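Local coordinates for GTP pyrophosphokinase (PDB 3IBW), which probably transfers pyrophosphate from ATP to GTP to make the alarmone (p)ppGpp, the fragment here being its ACT domain, a likely regulatory module, at residues K65-K68 / T74-R77. The protein carries 1 engineered substitution. Numbering follows the deposited sequence.
Sequences KLRK and TVER
One water oxygen is gripped by both Arg-67 and Val-75. It accepts from Arg-67 NE at 3.0 Å and from the backbone Val-75 N at 2.9 Å. The water lies at the edge of the guanidinium group, in its plane. A direct bond runs beside this bridge, from Arg-67 NH2 to Val-75 O at 3.1 Å. Its N-H...O angle is 155°, but the donor sits above the carbonyl plane, 48° out of it. Arg-67 thus meets the carbonyl of Val-75 directly and its amide N-H through the water. This fits an outer strand: within this chain 72-78 ends the sheet, and Thr-74 and Glu-76 pair with Val-11 and Arg-9 of strand 4-13. The arginine chain starts extended and then bends at chi3 (-66°), which brings the guanidinium back over Val-75. Val-75 CB lies over one face of the guanidinium, 4.0 Å from both Arg-67 NE and Arg-67 NH2. The remaining nitrogen, Arg-67 NH1, makes a salt bridge with Asp-64, which should help to fix the rotation of the group. The apolar part is carried by Val-75 CG2. Val-75 CG2 packs on the helix backbone, 3.6 Å from Arg-67 N, and also meets Leu-66 CB at 3.9 Å. Val-75 further touches Met-63 and Ile-8, while Leu-66 reaches Ile-22 and Val-25 of helix 18-28. The contact therefore joins the end of helix 56-67 to the strand that follows it, between the helical layer and the sheet. This is the second helix-to-strand connection of the beta-alpha-beta-beta-alpha-beta, ferredoxin-like ACT fold.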
loop_
_atom_site.group_PDB
_atom_site.type_symbol
_atom_site.label_atom_id
_atom_site.label_comp_id
_atom_site.label_asym_id
_atom_site.label_seq_id
_atom_site.Cartn_x
_atom_site.Cartn_y
_atom_site.Cartn_z
ATOM N N LYS A 65 -12.595 10.073 1.472
ATOM C CA LYS A 65 -12.331 9.127 2.559
ATOM C C LYS A 65 -10.905 9.312 3.091
ATOM O O LYS A 65 -10.673 9.307 4.297
ATOM C CB LYS A 65 -12.480 7.683 2.077
ATOM C CG LYS A 65 -13.898 7.149 2.113
ATOM C CD LYS A 65 -13.901 5.644 2.359
ATOM C CE LYS A 65 -13.538 5.305 3.806
ATOM N NZ LYS A 65 -14.733 4.956 4.635
ATOM N N LEU A 66 -9.949 9.462 2.181
ATOM C CA LEU A 66 -8.555 9.660 2.565
ATOM C C LEU A 66 -8.336 11.019 3.226
ATOM O O LEU A 66 -7.572 11.125 4.184
ATOM C CB LEU A 66 -7.651 9.563 1.336
ATOM C CG LEU A 66 -7.474 8.163 0.740
ATOM C CD1 LEU A 66 -7.039 8.264 -0.710
ATOM C CD2 LEU A 66 -6.454 7.385 1.560
ATOM N N ARG A 67 -9.015 12.051 2.728
ATOM C CA ARG A 67 -8.835 13.391 3.273
ATOM C C ARG A 67 -9.391 13.522 4.685
ATOM O O ARG A 67 -8.933 14.364 5.459
ATOM C CB ARG A 67 -9.459 14.447 2.332
ATOM C CG ARG A 67 -8.872 15.852 2.507
ATOM C CD ARG A 67 -9.476 16.881 1.547
ATOM N NE ARG A 67 -9.141 16.621 0.147
ATOM C CZ ARG A 67 -9.929 15.976 -0.706
ATOM N NH1 ARG A 67 -11.106 15.523 -0.302
ATOM N NH2 ARG A 67 -9.547 15.792 -1.961
ATOM N N LYS A 68 -10.358 12.673 5.026
ATOM C CA LYS A 68 -10.965 12.707 6.349
ATOM C C LYS A 68 -10.152 12.000 7.427
ATOM O O LYS A 68 -10.490 12.077 8.607
ATOM C CB LYS A 68 -12.384 12.129 6.297
ATOM C CG LYS A 68 -13.390 13.065 5.638
ATOM C CD LYS A 68 -14.780 12.445 5.581
ATOM C CE LYS A 68 -15.739 13.324 4.790
ATOM N NZ LYS A 68 -16.778 12.513 4.091
ATOM N N THR A 74 -2.986 16.709 2.754
ATOM C CA THR A 74 -3.607 16.946 1.454
ATOM C C THR A 74 -3.884 15.659 0.678
ATOM O O THR A 74 -3.205 14.651 0.862
ATOM C CB THR A 74 -2.688 17.823 0.533
ATOM O OG1 THR A 74 -1.449 17.138 0.294
ATOM C CG2 THR A 74 -2.387 19.180 1.177
ATOM N N VAL A 75 -4.901 15.708 -0.176
ATOM C CA VAL A 75 -5.249 14.602 -1.060
ATOM C C VAL A 75 -5.634 15.324 -2.355
ATOM O O VAL A 75 -6.515 16.188 -2.358
ATOM C CB VAL A 75 -6.450 13.765 -0.567
ATOM C CG1 VAL A 75 -6.749 12.658 -1.585
ATOM C CG2 VAL A 75 -6.136 13.159 0.792
ATOM N N GLU A 76 -4.963 14.987 -3.447
ATOM C CA GLU A 76 -5.246 15.622 -4.728
ATOM C C GLU A 76 -5.198 14.583 -5.830
ATOM O O GLU A 76 -4.557 13.539 -5.684
ATOM C CB GLU A 76 -4.203 16.716 -5.026
ATOM C CG GLU A 76 -2.834 16.177 -5.463
ATOM C CD GLU A 76 -1.681 17.156 -5.241
ATOM O OE1 GLU A 76 -1.344 17.925 -6.167
ATOM O OE2 GLU A 76 -1.126 17.163 -4.121
ATOM N N ARG A 77 -5.898 14.858 -6.923
ATOM C CA ARG A 77 -5.877 13.963 -8.066
ATOM C C ARG A 77 -4.618 14.300 -8.882
ATOM O O ARG A 77 -4.295 15.470 -9.108
ATOM C CB ARG A 77 -7.106 14.176 -8.941
ATOM C CG ARG A 77 -7.140 13.270 -10.149
ATOM C CD ARG A 77 -8.441 13.447 -10.886
ATOM N NE ARG A 77 -8.432 12.723 -12.145
ATOM C CZ ARG A 77 -9.465 12.670 -12.973
ATOM N NH1 ARG A 77 -10.588 13.303 -12.665
ATOM N NH2 ARG A 77 -9.366 12.001 -14.115
HETATM O O HOH W 1 -6.546 18.035 0.069
#